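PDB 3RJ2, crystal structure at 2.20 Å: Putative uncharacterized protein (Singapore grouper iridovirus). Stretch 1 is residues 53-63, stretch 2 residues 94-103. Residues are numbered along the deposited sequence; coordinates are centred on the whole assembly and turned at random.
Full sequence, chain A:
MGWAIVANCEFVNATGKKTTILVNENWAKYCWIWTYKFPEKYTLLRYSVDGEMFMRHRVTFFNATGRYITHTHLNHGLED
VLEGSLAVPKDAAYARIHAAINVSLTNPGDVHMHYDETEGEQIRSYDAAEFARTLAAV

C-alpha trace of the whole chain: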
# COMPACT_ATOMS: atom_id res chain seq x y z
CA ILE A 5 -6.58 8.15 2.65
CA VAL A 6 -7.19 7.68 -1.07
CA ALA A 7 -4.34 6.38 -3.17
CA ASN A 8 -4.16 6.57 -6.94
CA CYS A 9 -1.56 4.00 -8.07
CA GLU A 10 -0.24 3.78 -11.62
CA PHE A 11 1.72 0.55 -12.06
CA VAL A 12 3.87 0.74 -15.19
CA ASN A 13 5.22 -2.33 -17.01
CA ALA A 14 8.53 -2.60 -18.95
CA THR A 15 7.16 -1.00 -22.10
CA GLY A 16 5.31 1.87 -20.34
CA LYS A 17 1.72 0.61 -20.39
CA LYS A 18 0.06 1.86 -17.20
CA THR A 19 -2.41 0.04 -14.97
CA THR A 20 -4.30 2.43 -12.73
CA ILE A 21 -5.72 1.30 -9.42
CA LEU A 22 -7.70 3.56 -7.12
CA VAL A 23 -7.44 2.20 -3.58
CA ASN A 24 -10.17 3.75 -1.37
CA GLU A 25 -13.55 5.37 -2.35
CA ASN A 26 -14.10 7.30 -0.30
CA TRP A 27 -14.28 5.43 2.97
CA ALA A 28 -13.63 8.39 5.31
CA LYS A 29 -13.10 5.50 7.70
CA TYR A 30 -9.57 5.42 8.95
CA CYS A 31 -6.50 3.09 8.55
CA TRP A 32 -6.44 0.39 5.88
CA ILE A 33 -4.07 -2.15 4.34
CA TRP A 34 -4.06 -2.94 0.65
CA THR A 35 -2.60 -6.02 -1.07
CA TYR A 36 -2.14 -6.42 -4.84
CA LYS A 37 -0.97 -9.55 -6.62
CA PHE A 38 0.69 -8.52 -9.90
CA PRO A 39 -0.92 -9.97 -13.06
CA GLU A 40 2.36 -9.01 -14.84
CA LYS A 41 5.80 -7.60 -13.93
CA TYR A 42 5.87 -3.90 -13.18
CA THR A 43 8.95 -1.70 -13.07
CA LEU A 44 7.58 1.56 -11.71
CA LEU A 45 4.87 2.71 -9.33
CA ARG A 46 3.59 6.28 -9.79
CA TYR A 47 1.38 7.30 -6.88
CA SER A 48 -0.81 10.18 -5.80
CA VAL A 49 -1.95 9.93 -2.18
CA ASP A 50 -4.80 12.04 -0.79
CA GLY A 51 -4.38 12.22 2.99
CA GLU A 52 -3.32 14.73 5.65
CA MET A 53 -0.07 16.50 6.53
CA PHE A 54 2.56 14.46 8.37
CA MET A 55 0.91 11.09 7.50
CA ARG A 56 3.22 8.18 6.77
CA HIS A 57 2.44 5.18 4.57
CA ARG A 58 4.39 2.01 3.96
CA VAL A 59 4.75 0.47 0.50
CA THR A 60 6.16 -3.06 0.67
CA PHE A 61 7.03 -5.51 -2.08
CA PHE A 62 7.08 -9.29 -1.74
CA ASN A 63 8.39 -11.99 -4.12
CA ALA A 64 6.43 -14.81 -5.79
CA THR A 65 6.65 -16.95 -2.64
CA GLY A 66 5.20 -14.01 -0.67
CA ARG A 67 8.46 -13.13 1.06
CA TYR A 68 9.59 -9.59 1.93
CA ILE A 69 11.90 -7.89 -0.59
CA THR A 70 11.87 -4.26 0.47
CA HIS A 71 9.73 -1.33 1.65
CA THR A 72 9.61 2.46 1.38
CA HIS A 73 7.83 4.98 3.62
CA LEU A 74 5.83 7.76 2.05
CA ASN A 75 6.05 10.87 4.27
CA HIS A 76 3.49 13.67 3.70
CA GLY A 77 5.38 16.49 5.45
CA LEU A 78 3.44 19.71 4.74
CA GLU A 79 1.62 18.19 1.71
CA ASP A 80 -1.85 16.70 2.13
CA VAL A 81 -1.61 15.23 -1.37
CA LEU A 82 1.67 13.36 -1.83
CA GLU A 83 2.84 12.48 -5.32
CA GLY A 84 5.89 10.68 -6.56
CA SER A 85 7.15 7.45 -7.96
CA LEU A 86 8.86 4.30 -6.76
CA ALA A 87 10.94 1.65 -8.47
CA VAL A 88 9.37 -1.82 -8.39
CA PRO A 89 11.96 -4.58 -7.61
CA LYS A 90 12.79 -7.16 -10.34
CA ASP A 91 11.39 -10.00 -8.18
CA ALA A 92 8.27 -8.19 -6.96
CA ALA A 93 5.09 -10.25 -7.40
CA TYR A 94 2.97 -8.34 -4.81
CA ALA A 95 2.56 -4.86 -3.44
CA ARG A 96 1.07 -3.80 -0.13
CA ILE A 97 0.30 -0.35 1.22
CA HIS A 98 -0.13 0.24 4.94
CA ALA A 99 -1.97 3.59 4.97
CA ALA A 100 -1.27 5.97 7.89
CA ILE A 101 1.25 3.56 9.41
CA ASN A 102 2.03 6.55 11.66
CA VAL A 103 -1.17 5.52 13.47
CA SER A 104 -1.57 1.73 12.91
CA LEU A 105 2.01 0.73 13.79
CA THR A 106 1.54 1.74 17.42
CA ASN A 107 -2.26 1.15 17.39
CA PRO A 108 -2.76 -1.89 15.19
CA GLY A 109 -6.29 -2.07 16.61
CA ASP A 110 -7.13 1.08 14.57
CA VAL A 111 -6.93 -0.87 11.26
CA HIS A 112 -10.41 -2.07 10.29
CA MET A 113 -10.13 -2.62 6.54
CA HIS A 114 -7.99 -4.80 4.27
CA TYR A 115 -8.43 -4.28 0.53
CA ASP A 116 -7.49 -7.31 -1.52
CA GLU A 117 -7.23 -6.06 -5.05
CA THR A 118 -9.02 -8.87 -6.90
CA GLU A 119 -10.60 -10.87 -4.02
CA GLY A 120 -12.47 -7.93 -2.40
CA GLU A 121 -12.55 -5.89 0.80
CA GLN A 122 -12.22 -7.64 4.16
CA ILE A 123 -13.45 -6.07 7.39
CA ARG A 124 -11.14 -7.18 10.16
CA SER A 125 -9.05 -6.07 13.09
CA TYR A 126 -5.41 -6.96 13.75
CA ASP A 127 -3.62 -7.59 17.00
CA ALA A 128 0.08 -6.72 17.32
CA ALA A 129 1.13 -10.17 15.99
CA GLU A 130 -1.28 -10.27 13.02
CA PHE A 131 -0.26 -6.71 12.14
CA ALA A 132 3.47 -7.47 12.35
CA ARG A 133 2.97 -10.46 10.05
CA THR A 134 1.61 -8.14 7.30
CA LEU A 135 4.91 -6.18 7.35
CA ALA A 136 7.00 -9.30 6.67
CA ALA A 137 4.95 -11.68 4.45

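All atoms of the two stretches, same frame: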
# COMPACT_ATOMS: atom_id res chain seq x y z
N MET A 53 -1.46 16.15 6.30
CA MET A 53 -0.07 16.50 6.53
C MET A 53 0.50 15.59 7.59
O MET A 53 -0.21 15.20 8.52
CB MET A 53 0.06 17.95 7.01
CG MET A 53 -0.35 19.01 5.98
SD MET A 53 -0.19 20.74 6.58
CE MET A 53 -0.99 20.63 8.17
N PHE A 54 1.78 15.26 7.43
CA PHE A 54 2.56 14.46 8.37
C PHE A 54 2.11 13.00 8.48
O PHE A 54 2.59 12.28 9.35
CB PHE A 54 2.67 15.13 9.76
CG PHE A 54 3.18 16.56 9.71
CD1 PHE A 54 4.54 16.83 9.50
CD2 PHE A 54 2.31 17.63 9.83
CE1 PHE A 54 5.01 18.15 9.44
CE2 PHE A 54 2.78 18.95 9.76
CZ PHE A 54 4.12 19.20 9.56
N MET A 55 1.23 12.54 7.58
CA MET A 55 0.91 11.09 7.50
C MET A 55 2.10 10.30 6.95
O MET A 55 2.89 10.82 6.17
CB MET A 55 -0.30 10.82 6.60
CG MET A 55 -1.65 10.77 7.30
SD MET A 55 -2.88 10.31 6.06
CE MET A 55 -4.37 10.65 7.00
N ARG A 56 2.21 9.04 7.34
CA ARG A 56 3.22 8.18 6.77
C ARG A 56 2.52 6.93 6.27
O ARG A 56 1.65 6.42 6.95
CB ARG A 56 4.27 7.83 7.81
CG ARG A 56 5.24 6.74 7.41
CD ARG A 56 6.59 7.00 8.03
NE ARG A 56 6.84 6.13 9.16
CZ ARG A 56 7.80 6.33 10.07
NH1 ARG A 56 8.61 7.39 9.99
NH2 ARG A 56 7.94 5.47 11.06
N HIS A 57 2.91 6.46 5.09
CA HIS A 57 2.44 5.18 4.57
C HIS A 57 3.62 4.27 4.28
O HIS A 57 4.72 4.74 3.99
CB HIS A 57 1.60 5.38 3.30
CG HIS A 57 0.63 6.51 3.41
ND1 HIS A 57 0.74 7.67 2.67
CD2 HIS A 57 -0.44 6.68 4.22
CE1 HIS A 57 -0.24 8.50 3.01
NE2 HIS A 57 -0.97 7.92 3.94
N ARG A 58 3.39 2.96 4.35
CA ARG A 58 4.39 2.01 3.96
C ARG A 58 3.97 1.28 2.68
O ARG A 58 2.85 0.77 2.57
CB ARG A 58 4.63 1.03 5.10
CG ARG A 58 5.82 0.17 4.96
CD ARG A 58 5.91 -0.76 6.16
NE ARG A 58 6.23 -2.10 5.73
CZ ARG A 58 7.30 -2.81 6.09
NH1 ARG A 58 8.18 -2.32 6.95
NH2 ARG A 58 7.45 -4.01 5.59
N VAL A 59 4.88 1.28 1.71
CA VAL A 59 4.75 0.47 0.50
C VAL A 59 5.79 -0.65 0.56
O VAL A 59 6.99 -0.39 0.64
CB VAL A 59 5.01 1.31 -0.78
CG1 VAL A 59 4.72 0.47 -2.02
CG2 VAL A 59 4.16 2.56 -0.78
N THR A 60 5.32 -1.88 0.51
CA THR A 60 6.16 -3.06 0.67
C THR A 60 5.97 -3.91 -0.58
O THR A 60 4.86 -3.95 -1.16
CB THR A 60 5.76 -3.86 1.94
OG1 THR A 60 5.66 -2.97 3.06
CG2 THR A 60 6.79 -4.94 2.27
N PHE A 61 7.06 -4.52 -1.02
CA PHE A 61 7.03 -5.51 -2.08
C PHE A 61 7.46 -6.87 -1.55
O PHE A 61 8.36 -6.98 -0.70
CB PHE A 61 7.94 -5.09 -3.23
CG PHE A 61 7.55 -3.79 -3.87
CD1 PHE A 61 8.25 -2.63 -3.58
CD2 PHE A 61 6.45 -3.72 -4.72
CE1 PHE A 61 7.87 -1.41 -4.17
CE2 PHE A 61 6.06 -2.51 -5.29
CZ PHE A 61 6.78 -1.36 -5.02
N PHE A 62 6.81 -7.91 -2.08
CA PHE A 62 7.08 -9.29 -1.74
C PHE A 62 7.31 -10.08 -3.03
O PHE A 62 6.76 -9.72 -4.09
CB PHE A 62 5.89 -9.91 -0.98
CG PHE A 62 5.43 -9.09 0.18
CD1 PHE A 62 6.07 -9.18 1.42
CD2 PHE A 62 4.34 -8.21 0.05
CE1 PHE A 62 5.64 -8.43 2.50
CE2 PHE A 62 3.92 -7.45 1.13
CZ PHE A 62 4.57 -7.56 2.36
N ASN A 63 8.13 -11.13 -2.95
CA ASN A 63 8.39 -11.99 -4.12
C ASN A 63 7.28 -13.01 -4.38
O ASN A 63 6.24 -12.98 -3.71
CB ASN A 63 9.79 -12.63 -4.04
CG ASN A 63 9.92 -13.67 -2.94
OD1 ASN A 63 8.94 -14.25 -2.47
ND2 ASN A 63 11.15 -13.93 -2.54
N TYR A 94 4.05 -8.92 -5.63
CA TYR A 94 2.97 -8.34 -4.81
C TYR A 94 3.37 -7.00 -4.27
O TYR A 94 4.54 -6.78 -3.94
CB TYR A 94 2.69 -9.18 -3.54
CG TYR A 94 2.25 -10.60 -3.75
CD1 TYR A 94 0.91 -10.93 -3.77
CD2 TYR A 94 3.20 -11.60 -3.87
CE1 TYR A 94 0.51 -12.25 -3.92
CE2 TYR A 94 2.82 -12.92 -4.04
CZ TYR A 94 1.47 -13.24 -4.06
OH TYR A 94 1.11 -14.56 -4.23
N ALA A 95 2.38 -6.12 -4.13
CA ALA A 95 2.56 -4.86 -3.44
C ALA A 95 1.57 -4.78 -2.29
O ALA A 95 0.49 -5.36 -2.34
CB ALA A 95 2.38 -3.67 -4.40
N ARG A 96 1.95 -4.08 -1.24
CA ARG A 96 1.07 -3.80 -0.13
C ARG A 96 1.30 -2.35 0.27
O ARG A 96 2.43 -1.84 0.24
CB ARG A 96 1.34 -4.78 1.03
CG ARG A 96 0.55 -4.52 2.32
CD ARG A 96 0.60 -5.71 3.25
NE ARG A 96 -0.11 -6.86 2.69
CZ ARG A 96 0.11 -8.13 3.02
NH1 ARG A 96 1.06 -8.46 3.91
NH2 ARG A 96 -0.61 -9.09 2.45
N ILE A 97 0.21 -1.67 0.61
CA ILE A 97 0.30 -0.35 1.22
C ILE A 97 -0.31 -0.44 2.61
O ILE A 97 -1.43 -0.94 2.77
CB ILE A 97 -0.43 0.72 0.35
CG1 ILE A 97 0.27 0.85 -1.02
CG2 ILE A 97 -0.51 2.04 1.07
CD1 ILE A 97 -0.40 1.78 -2.03
N HIS A 98 0.44 -0.03 3.63
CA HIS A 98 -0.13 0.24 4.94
C HIS A 98 -0.34 1.75 4.98
O HIS A 98 0.63 2.51 5.06
CB HIS A 98 0.81 -0.16 6.09
CG HIS A 98 0.99 -1.65 6.26
ND1 HIS A 98 1.72 -2.42 5.38
CD2 HIS A 98 0.53 -2.50 7.21
CE1 HIS A 98 1.70 -3.68 5.77
NE2 HIS A 98 0.99 -3.75 6.89
N ALA A 99 -1.60 2.18 4.91
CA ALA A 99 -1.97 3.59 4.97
C ALA A 99 -2.02 4.15 6.40
O ALA A 99 -2.56 3.52 7.30
CB ALA A 99 -3.31 3.80 4.30
N ALA A 100 -1.45 5.34 6.58
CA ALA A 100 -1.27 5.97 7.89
C ALA A 100 -0.67 4.98 8.88
O ALA A 100 -1.25 4.71 9.93
CB ALA A 100 -2.59 6.55 8.42
N ILE A 101 0.50 4.44 8.52
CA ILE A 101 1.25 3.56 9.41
C ILE A 101 1.80 4.35 10.59
O ILE A 101 2.32 3.76 11.55
CB ILE A 101 2.38 2.80 8.68
CG1 ILE A 101 2.88 1.63 9.55
CG2 ILE A 101 3.52 3.75 8.30
CD1 ILE A 101 3.43 0.47 8.79
N ASN A 102 1.69 5.68 10.52
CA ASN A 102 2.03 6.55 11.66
C ASN A 102 1.06 6.35 12.82
O ASN A 102 1.40 6.63 13.96
CB ASN A 102 2.15 8.04 11.28
CG ASN A 102 0.89 8.60 10.67
OD1 ASN A 102 0.23 9.47 11.25
ND2 ASN A 102 0.55 8.11 9.49
N VAL A 103 -0.14 5.87 12.49
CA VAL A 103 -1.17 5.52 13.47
C VAL A 103 -1.18 4.00 13.77
O VAL A 103 -0.99 3.60 14.91
CB VAL A 103 -2.56 5.99 12.99
CG1 VAL A 103 -3.69 5.43 13.86
CG2 VAL A 103 -2.63 7.53 12.96
O HOH W 1 4.97 4.58 11.84
O HOH W 2 3.22 -2.06 3.16

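The rule of this contact is an antiparallel ladder that closes with a helix start, and Tyr 94 sets its first rung. Paired with Phe 62, it receives a hydrogen bond from Phe 62 N to Tyr 94 O (3.1 Å) and returns one from Tyr 94 N to Phe 62 O (3.2 Å). Its side chain shares a sheet face with Phe 62, whose CD2 lies 4.1 Å from Tyr 94 CB.

Ala 95 sits in a non-hydrogen-bonded pair on the other face. Ala 95 CA lies 4.7 Å from Phe 61 CA, close to the 4.6 Å between Ile 97 CA and Val 59 CA in the other non-hydrogen-bonded pair, and Phe 61 CE2 rests 4.0 Å from Ala 95 CB.

Arg 96 restores the hydrogen-bonded rung: Thr 60 N to Arg 96 O and Arg 96 N to Thr 60 O both measure 2.9 Å. One face of its guanidinium is covered by Phe 62 CE2, while its nitrogens are satisfied elsewhere in the structure.

Ile 97 pairs with Val 59 on the Ala 95 face, an apolar match with Ile 97 CG1 4.3 Å from Val 59 CG2. Ile 97 CA also makes a CA-H...O contact of 3.1 Å with Arg 58 O.

His 98 forms the last rung, with Arg 58 N to His 98 O at 2.9 Å and His 98 N to Arg 58 O at 2.8 Å. Water 2 bridges the strands: its O lies 2.7 Å from His 98 ND1 and 2.6 Å from Thr 60 OG1, and it donates to Arg 58 O at 2.9 Å.

Beyond Ala 99, Ala 100 takes the N-cap position, and the chain turns into a helix. Ile 101 N gives Arg 56 O a weak hydrogen bond (2.8 Å), and Ile 101 CG2 packs 3.6 Å from Arg 56 CG. Asn 102, its CB directed toward stretch 1, adds a second donor to that carbonyl, Asn 102 ND2 to Arg 56 O at 3.2 Å. Val 103 makes no contact with stretch 1.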